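Local coordinates for aminotransferase AspB (PDB 3EZS), which probably acts as a pyridoxal 5'-phosphate-dependent transaminase of the class I and II aminotransferase family, at residues L295-K298 with L304-P307. Sequence-based numbering, arbitrary orientation.
Sequences LARK and LIYP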
loop_
_atom_site.group_PDB
_atom_site.type_symbol
_atom_site.label_atom_id
_atom_site.label_comp_id
_atom_site.label_asym_id
_atom_site.label_seq_id
_atom_site.Cartn_x
_atom_site.Cartn_y
_atom_site.Cartn_z
ATOM N N LEU A 295 -35.941 6.533 8.676
ATOM C CA LEU A 295 -36.207 7.644 9.592
ATOM C C LEU A 295 -36.065 8.985 8.862
ATOM O O LEU A 295 -36.953 9.838 8.941
ATOM C CB LEU A 295 -35.246 7.587 10.791
ATOM C CG LEU A 295 -35.334 8.758 11.768
ATOM C CD1 LEU A 295 -36.742 8.862 12.378
ATOM C CD2 LEU A 295 -34.257 8.634 12.806
ATOM N N ALA A 296 -34.947 9.139 8.149
ATOM C CA ALA A 296 -34.648 10.337 7.370
ATOM C C ALA A 296 -35.761 10.627 6.377
ATOM O O ALA A 296 -36.164 11.788 6.206
ATOM C CB ALA A 296 -33.300 10.191 6.638
ATOM N N ARG A 297 -36.270 9.567 5.739
ATOM C CA ARG A 297 -37.334 9.704 4.747
ATOM C C ARG A 297 -38.657 10.169 5.378
ATOM O O ARG A 297 -39.404 10.942 4.773
ATOM C CB ARG A 297 -37.520 8.403 3.967
ATOM C CG ARG A 297 -38.459 8.561 2.762
ATOM C CD ARG A 297 -38.626 7.266 1.975
ATOM N NE ARG A 297 -37.344 6.775 1.440
ATOM C CZ ARG A 297 -36.616 5.764 1.922
ATOM N NH1 ARG A 297 -37.010 5.060 2.968
ATOM N NH2 ARG A 297 -35.479 5.446 1.330
ATOM N N LYS A 298 -38.943 9.711 6.585
ATOM C CA LYS A 298 -40.126 10.194 7.282
ATOM C C LYS A 298 -39.978 11.673 7.644
ATOM O O LYS A 298 -40.931 12.432 7.557
ATOM C CB LYS A 298 -40.381 9.409 8.565
ATOM C CG LYS A 298 -40.758 7.953 8.390
ATOM C CD LYS A 298 -41.069 7.332 9.750
ATOM C CE LYS A 298 -41.358 5.807 9.687
ATOM N NZ LYS A 298 -42.527 5.484 8.850
ATOM N N LEU A 304 -36.145 13.251 -2.002
ATOM C CA LEU A 304 -35.827 11.932 -2.521
ATOM C C LEU A 304 -34.624 11.322 -1.776
ATOM O O LEU A 304 -33.524 11.883 -1.794
ATOM C CB LEU A 304 -35.519 12.015 -4.017
ATOM C CG LEU A 304 -35.215 10.711 -4.765
ATOM C CD1 LEU A 304 -36.309 9.645 -4.585
ATOM C CD2 LEU A 304 -35.041 11.043 -6.222
ATOM N N ILE A 305 -34.847 10.191 -1.113
ATOM C CA ILE A 305 -33.780 9.442 -0.440
ATOM C C ILE A 305 -33.804 8.026 -1.032
ATOM O O ILE A 305 -34.759 7.269 -0.807
ATOM C CB ILE A 305 -33.957 9.421 1.108
ATOM C CG1 ILE A 305 -34.015 10.859 1.656
ATOM C CG2 ILE A 305 -32.817 8.644 1.788
ATOM C CD1 ILE A 305 -34.265 10.936 3.141
ATOM N N TYR A 306 -32.793 7.693 -1.835
ATOM C CA TYR A 306 -32.713 6.354 -2.415
ATOM C C TYR A 306 -32.444 5.340 -1.305
ATOM O O TYR A 306 -31.712 5.643 -0.366
ATOM C CB TYR A 306 -31.607 6.276 -3.473
ATOM C CG TYR A 306 -31.864 7.128 -4.714
ATOM C CD1 TYR A 306 -32.922 6.844 -5.579
ATOM C CD2 TYR A 306 -31.019 8.189 -5.040
ATOM C CE1 TYR A 306 -33.143 7.619 -6.710
ATOM C CE2 TYR A 306 -31.224 8.957 -6.164
ATOM C CZ TYR A 306 -32.280 8.673 -6.990
ATOM O OH TYR A 306 -32.460 9.450 -8.088
ATOM N N PRO A 307 -33.014 4.126 -1.398
ATOM C CA PRO A 307 -32.807 3.108 -0.350
ATOM C C PRO A 307 -31.460 2.345 -0.406
ATOM O O PRO A 307 -31.421 1.125 -0.211
ATOM C CB PRO A 307 -34.005 2.168 -0.552
ATOM C CG PRO A 307 -34.267 2.222 -2.032
ATOM C CD PRO A 307 -33.878 3.627 -2.488
HETATM O O HOH W 1 -37.276 9.044 -1.085
#
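Arg297 and Ile305 face each other where the chain turns back after helix 280-299: their CA atoms, 6.3 Å apart, are the nearest across the contact. Residues 295-298 form part of the helix's last turns, while Leu304 to Tyr306 are extended in the loop that leads to strand 311-315, and the chain turns at Pro307. Between the two segments the hydrogen bonds run from the Arg297 side chain, not from backbone to backbone. Arg297 leaves the helix with CG anti to its N (chi1 -170°) and bends at chi3 (-60°), which carries the guanidinium to the Ile305 carbonyl. There NH2 donates a nearly straight hydrogen bond to Ile305 O at 2.9 Å; the oxygen lies in the guanidinium plane, but the donor stands above the carbonyl plane. NE adds a weak, longer bond to the same oxygen. Water 1 links the two residues a second time, accepting from Ile305 N at 2.7 Å and weakly from Arg297 NE. Alongside these polar contacts the CB of Ile305 points toward the helix, and CD1 lies 3.7 Å from Ala296 CB and 3.6 Å from Arg297 N. Pro307 CB brushes the arginine's NH2. A salt bridge from that same nitrogen to Glu201, whose backbone also bonds with Pro307, ties in the loop between strand 189-193 and helix 208-214. An arginine near the helix end thus bonds to a carbonyl of the following loop, beside an isoleucine packed on the helix, in what is consistent with the small domain of a fold-type I pyridoxal-phosphate enzyme.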